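Fumarate reductase iron-sulfur subunit (PDB 7D6V) serves as the iron-sulfur subunit of mycobacterial succinate dehydrogenase Sdh1, carrying electrons through its three iron-sulfur clusters towards the membrane anchor subunit and quinone. Local coordinates at the interface of chains A and B. Residues are numbered along the deposited sequence; one frame, centred on the assembly and turned at random. Chains: chain A, Fumarate reductase iron-sulfur subunit; chain B, Succinate dehydrogenase (Membrane anchor subunit).

Contact 1: the interface of chains A and B. Residues chain A 11, 91, 95, 97; chain B 18-21.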
loop_
_atom_site.group_PDB
_atom_site.type_symbol
_atom_site.label_atom_id
_atom_site.label_comp_id
_atom_site.label_asym_id
_atom_site.label_seq_id
_atom_site.Cartn_x
_atom_site.Cartn_y
_atom_site.Cartn_z
ATOM N N TRP A 11 14.462 -15.781 -14.182
ATOM C CA TRP A 11 15.688 -15.144 -14.657
ATOM C C TRP A 11 16.738 -15.090 -13.550
ATOM O O TRP A 11 16.453 -14.645 -12.434
ATOM C CB TRP A 11 15.387 -13.730 -15.157
ATOM C CG TRP A 11 16.550 -13.046 -15.822
ATOM C CD1 TRP A 11 16.865 -13.075 -17.146
ATOM C CD2 TRP A 11 17.550 -12.233 -15.193
ATOM N NE1 TRP A 11 17.995 -12.336 -17.382
ATOM C CE2 TRP A 11 18.437 -11.810 -16.198
ATOM C CE3 TRP A 11 17.784 -11.827 -13.877
ATOM C CZ2 TRP A 11 19.533 -10.999 -15.930
ATOM C CZ3 TRP A 11 18.872 -11.026 -13.614
ATOM C CH2 TRP A 11 19.734 -10.621 -14.633
ATOM N N PRO A 91 12.956 -9.825 -13.338
ATOM C CA PRO A 91 12.903 -8.556 -12.606
ATOM C C PRO A 91 12.326 -7.444 -13.470
ATOM O O PRO A 91 12.094 -7.597 -14.670
ATOM C CB PRO A 91 14.367 -8.289 -12.260
ATOM C CG PRO A 91 15.124 -9.001 -13.315
ATOM C CD PRO A 91 14.342 -10.238 -13.607
ATOM N N PHE A 95 14.618 -0.562 -14.365
ATOM C CA PHE A 95 15.616 -0.155 -13.396
ATOM C C PHE A 95 16.835 -1.061 -13.467
ATOM O O PHE A 95 16.752 -2.193 -13.954
ATOM C CB PHE A 95 15.014 -0.177 -11.987
ATOM C CG PHE A 95 13.752 0.624 -11.866
ATOM C CD1 PHE A 95 13.773 1.995 -12.035
ATOM C CD2 PHE A 95 12.543 0.007 -11.612
ATOM C CE1 PHE A 95 12.616 2.735 -11.939
ATOM C CE2 PHE A 95 11.382 0.743 -11.514
ATOM C CZ PHE A 95 11.419 2.107 -11.677
ATOM N N VAL A 97 19.511 -3.782 -12.615
ATOM C CA VAL A 97 19.323 -5.053 -11.930
ATOM C C VAL A 97 20.393 -5.207 -10.855
ATOM O O VAL A 97 21.585 -5.018 -11.117
ATOM C CB VAL A 97 19.352 -6.223 -12.930
ATOM C CG1 VAL A 97 20.614 -6.196 -13.774
ATOM C CG2 VAL A 97 19.229 -7.547 -12.209
ATOM N N ARG B 18 20.480 -2.678 -17.638
ATOM C CA ARG B 18 19.229 -3.375 -17.404
ATOM C C ARG B 18 19.403 -4.873 -17.623
ATOM O O ARG B 18 20.331 -5.322 -18.298
ATOM C CB ARG B 18 18.137 -2.810 -18.307
ATOM C CG ARG B 18 18.025 -1.304 -18.191
ATOM C CD ARG B 18 16.727 -0.793 -18.744
ATOM N NE ARG B 18 16.696 0.661 -18.819
ATOM C CZ ARG B 18 15.606 1.362 -19.101
ATOM N NH1 ARG B 18 14.464 0.737 -19.330
ATOM N NH2 ARG B 18 15.659 2.683 -19.159
ATOM N N ALA B 19 18.500 -5.645 -17.023
ATOM C CA ALA B 19 18.626 -7.096 -17.033
ATOM C C ALA B 19 18.624 -7.634 -18.458
ATOM O O ALA B 19 17.867 -7.176 -19.317
ATOM C CB ALA B 19 17.500 -7.730 -16.220
ATOM N N GLN B 20 19.487 -8.614 -18.700
ATOM C CA GLN B 20 19.775 -9.129 -20.037
ATOM C C GLN B 20 18.647 -10.051 -20.485
ATOM O O GLN B 20 18.695 -11.268 -20.301
ATOM C CB GLN B 20 21.119 -9.844 -20.037
ATOM C CG GLN B 20 21.625 -10.259 -21.394
ATOM C CD GLN B 20 23.080 -10.657 -21.357
ATOM O OE1 GLN B 20 23.424 -11.820 -21.553
ATOM N NE2 GLN B 20 23.950 -9.691 -21.093
ATOM N N ILE B 21 17.616 -9.460 -21.080
ATOM C CA ILE B 21 16.535 -10.199 -21.728
ATOM C C ILE B 21 16.514 -9.818 -23.204
ATOM O O ILE B 21 16.084 -8.708 -23.546
ATOM C CB ILE B 21 15.175 -9.935 -21.054
ATOM C CG1 ILE B 21 15.153 -10.420 -19.603
ATOM C CG2 ILE B 21 14.041 -10.558 -21.833
ATOM C CD1 ILE B 21 15.601 -9.428 -18.600
#
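A:Trp11 swings its indole out towards B:Ala19 and B:Ile21 by placing CG anti to the backbone N (chi1 -173°). On the other chain, B:Ile21 has CG1 anti to its carbonyl carbon (chi1 -63°), and this brings the CG1-CD1 branch to the pyrrole part of the indole. A:Trp11 lies on strand 4-14, in the 2Fe-2S binding part of the subunit. B:Arg18 to B:Ile21 form a stretch of loop in the N-terminal arm of the anchor subunit.

Both hydrophobic partners sit over the same face of the indole, each displaced towards the rim. B:Ala19 CB meets A:Trp11 CZ2 on the benzo part at 3.9 Å. B:Ile21 CD1 is 4.0 Å from A:Trp11 NE1, at the other end of that face. The side chains of A:Trp11 and B:Ile21 cross obliquely. The indole N-H is used as well: A:Trp11 NE1 donates to the backbone oxygen O of B:Gln20 at 3.2 Å. The bond is moderately straight, 156° at the hydrogen. NE1 stands well above the carbonyl plane, and the oxygen is slightly tilted from the ring plane.

The methyl of B:Ala19 also has chain A carbons on other sides. A:Pro91 CG, at the tip of its ring, is 4.0 Å from B:Ala19 CB. A:Val97 CB comes to 4.1 Å from the same methyl, B:Ala19 CB. The CG1 branch of A:Val97 lies 3.9 Å from B:Ala19 CA, by the backbone.

The site is a small apolar seat, tied as well by the indole N-H to a backbone oxygen. It probably helps to anchor the N-terminal arm of the membrane subunit on the 2Fe-2S domain.

Contact 2: the interface of chains A and B. Residues chain A 205-208, 211; chain B 119, 123, 129, 132.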
loop_
_atom_site.group_PDB
_atom_site.type_symbol
_atom_site.label_atom_id
_atom_site.label_comp_id
_atom_site.label_asym_id
_atom_site.label_seq_id
_atom_site.Cartn_x
_atom_site.Cartn_y
_atom_site.Cartn_z
ATOM N N ILE A 205 -0.652 10.128 -23.185
ATOM C CA ILE A 205 -1.569 9.658 -22.155
ATOM C C ILE A 205 -2.062 8.252 -22.458
ATOM O O ILE A 205 -3.194 7.887 -22.123
ATOM C CB ILE A 205 -2.728 10.645 -21.973
ATOM C CG1 ILE A 205 -3.521 10.759 -23.265
ATOM C CG2 ILE A 205 -2.209 11.999 -21.535
ATOM C CD1 ILE A 205 -4.751 11.501 -23.074
ATOM N N THR A 206 -1.213 7.463 -23.110
ATOM C CA THR A 206 -1.529 6.106 -23.536
ATOM C C THR A 206 -1.962 5.174 -22.405
ATOM O O THR A 206 -2.414 4.057 -22.669
ATOM C CB THR A 206 -0.326 5.525 -24.267
ATOM O OG1 THR A 206 0.868 5.854 -23.549
ATOM C CG2 THR A 206 -0.245 6.116 -25.655
ATOM N N LYS A 207 -1.801 5.601 -21.153
ATOM C CA LYS A 207 -2.535 5.068 -20.006
ATOM C C LYS A 207 -2.089 3.673 -19.570
ATOM O O LYS A 207 -2.786 3.026 -18.790
ATOM C CB LYS A 207 -4.045 5.064 -20.290
ATOM C CG LYS A 207 -4.925 5.312 -19.083
ATOM C CD LYS A 207 -6.374 4.947 -19.359
ATOM C CE LYS A 207 -7.111 6.079 -20.047
ATOM N NZ LYS A 207 -7.364 7.223 -19.131
ATOM N N CYS A 208 -0.936 3.183 -20.034
ATOM C CA CYS A 208 -0.490 1.855 -19.617
ATOM C C CYS A 208 -0.091 1.795 -18.155
ATOM O O CYS A 208 -0.199 0.733 -17.536
ATOM C CB CYS A 208 0.679 1.381 -20.479
ATOM S SG CYS A 208 0.146 0.613 -21.997
ATOM N N GLU A 211 -2.942 1.073 -15.991
ATOM C CA GLU A 211 -3.432 -0.295 -16.095
ATOM C C GLU A 211 -2.653 -1.298 -15.252
ATOM O O GLU A 211 -3.094 -2.443 -15.126
ATOM C CB GLU A 211 -3.403 -0.746 -17.557
ATOM C CG GLU A 211 -4.193 0.142 -18.494
ATOM C CD GLU A 211 -4.148 -0.337 -19.929
ATOM O OE1 GLU A 211 -3.780 -1.507 -20.156
ATOM O OE2 GLU A 211 -4.487 0.457 -20.831
ATOM N N LYS B 119 -4.678 8.832 -26.997
ATOM C CA LYS B 119 -4.250 7.517 -26.535
ATOM C C LYS B 119 -4.371 6.482 -27.642
ATOM O O LYS B 119 -3.420 5.740 -27.931
ATOM C CB LYS B 119 -5.086 7.091 -25.331
ATOM C CG LYS B 119 -4.727 5.721 -24.801
ATOM C CD LYS B 119 -5.632 5.291 -23.672
ATOM C CE LYS B 119 -6.714 4.365 -24.169
ATOM N NZ LYS B 119 -6.165 3.018 -24.471
ATOM N N ARG B 123 -1.044 4.840 -29.495
ATOM C CA ARG B 123 -0.784 3.407 -29.417
ATOM C C ARG B 123 -0.771 2.764 -30.799
ATOM O O ARG B 123 0.136 1.992 -31.125
ATOM C CB ARG B 123 -1.822 2.734 -28.524
ATOM C CG ARG B 123 -1.619 2.965 -27.045
ATOM C CD ARG B 123 -2.079 1.764 -26.258
ATOM N NE ARG B 123 -2.272 2.061 -24.846
ATOM C CZ ARG B 123 -2.529 1.141 -23.925
ATOM N NH1 ARG B 123 -2.617 -0.133 -24.270
ATOM N NH2 ARG B 123 -2.693 1.494 -22.659
ATOM N N PRO B 129 3.531 3.437 -26.976
ATOM C CA PRO B 129 3.472 1.998 -26.709
ATOM C C PRO B 129 2.512 1.336 -27.683
ATOM O O PRO B 129 1.353 1.751 -27.772
ATOM C CB PRO B 129 3.004 1.917 -25.254
ATOM C CG PRO B 129 2.237 3.133 -25.042
ATOM C CD PRO B 129 2.780 4.194 -25.958
ATOM N N CYS B 132 1.467 -2.399 -23.602
ATOM C CA CYS B 132 1.923 -1.739 -22.384
ATOM C C CYS B 132 3.387 -2.031 -22.075
ATOM O O CYS B 132 4.160 -1.110 -21.780
ATOM C CB CYS B 132 1.014 -2.118 -21.222
ATOM S SG CYS B 132 -0.518 -1.198 -21.351
#
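The 4Fe-4S dicluster domain supplies the cysteine-rich loop that holds the 3Fe-4S cluster, and this loop meets helix 115-124 and a following loop of the anchor. A disulfide crosses the contact: A:Cys208 SG is bonded to B:Cys132 SG at 2.0 Å. Each SG stands anti to its own carbonyl carbon (chi1 -85° in A:Cys208), and the two sulfurs meet between the chains.

B:Arg123 grips the backbone oxygen of A:Thr206 side-on with two nitrogens. B:Arg123 NH2 donates to A:Thr206 O at 2.6 Å (155° at the hydrogen), and B:Arg123 NE to the same oxygen at 3.0 Å, less straight (135°). That oxygen lies in the guanidinium plane. B:Arg123 NH2 also forms a salt bridge and hydrogen bond with A:Glu211 OE2 at 2.8 Å. These two side chains meet tip to tip, but OE2 is approached from above the carboxylate plane. The disulfide sulfur of A:Cys208 lies over one guanidinium face, towards its rim. B:Lys119 NZ stands over the opposite face, 4.8 Å from A:Glu211 OE2, so the carboxylate may ease the nearness of two positive groups.

B:Lys119 CG packs on A:Thr206 CA at 3.5 Å. The A:Thr206 side chain meets the B:Pro129 ring tip to tip: A:Thr206 OG1 is 3.4 Å from B:Pro129 CG, and A:Thr206 CG2 is 3.6 Å from B:Pro129 CD.

The site covalently fastens the cluster-bearing loop to the membrane subunit. It probably steadies the 3Fe-4S cluster for electron transfer into the anchor.

The C-alpha centres of contact 1 and contact 2 are about 22 Å apart, and the two patches have no residue in common. They also use different parts of each chain. Contact 1 joins the N-terminal arm of chain B to the 2Fe-2S domain of chain A. Contact 2 joins helix 115-124 and the loop after it to the dicluster domain. The anchor subunit thus reaches both cluster-bearing domains. Contact 1 is noncovalent and mainly apolar, whereas contact 2 adds a disulfide and a salt bridge. Together they probably keep the iron-sulfur subunit in a fixed orientation on its membrane partner.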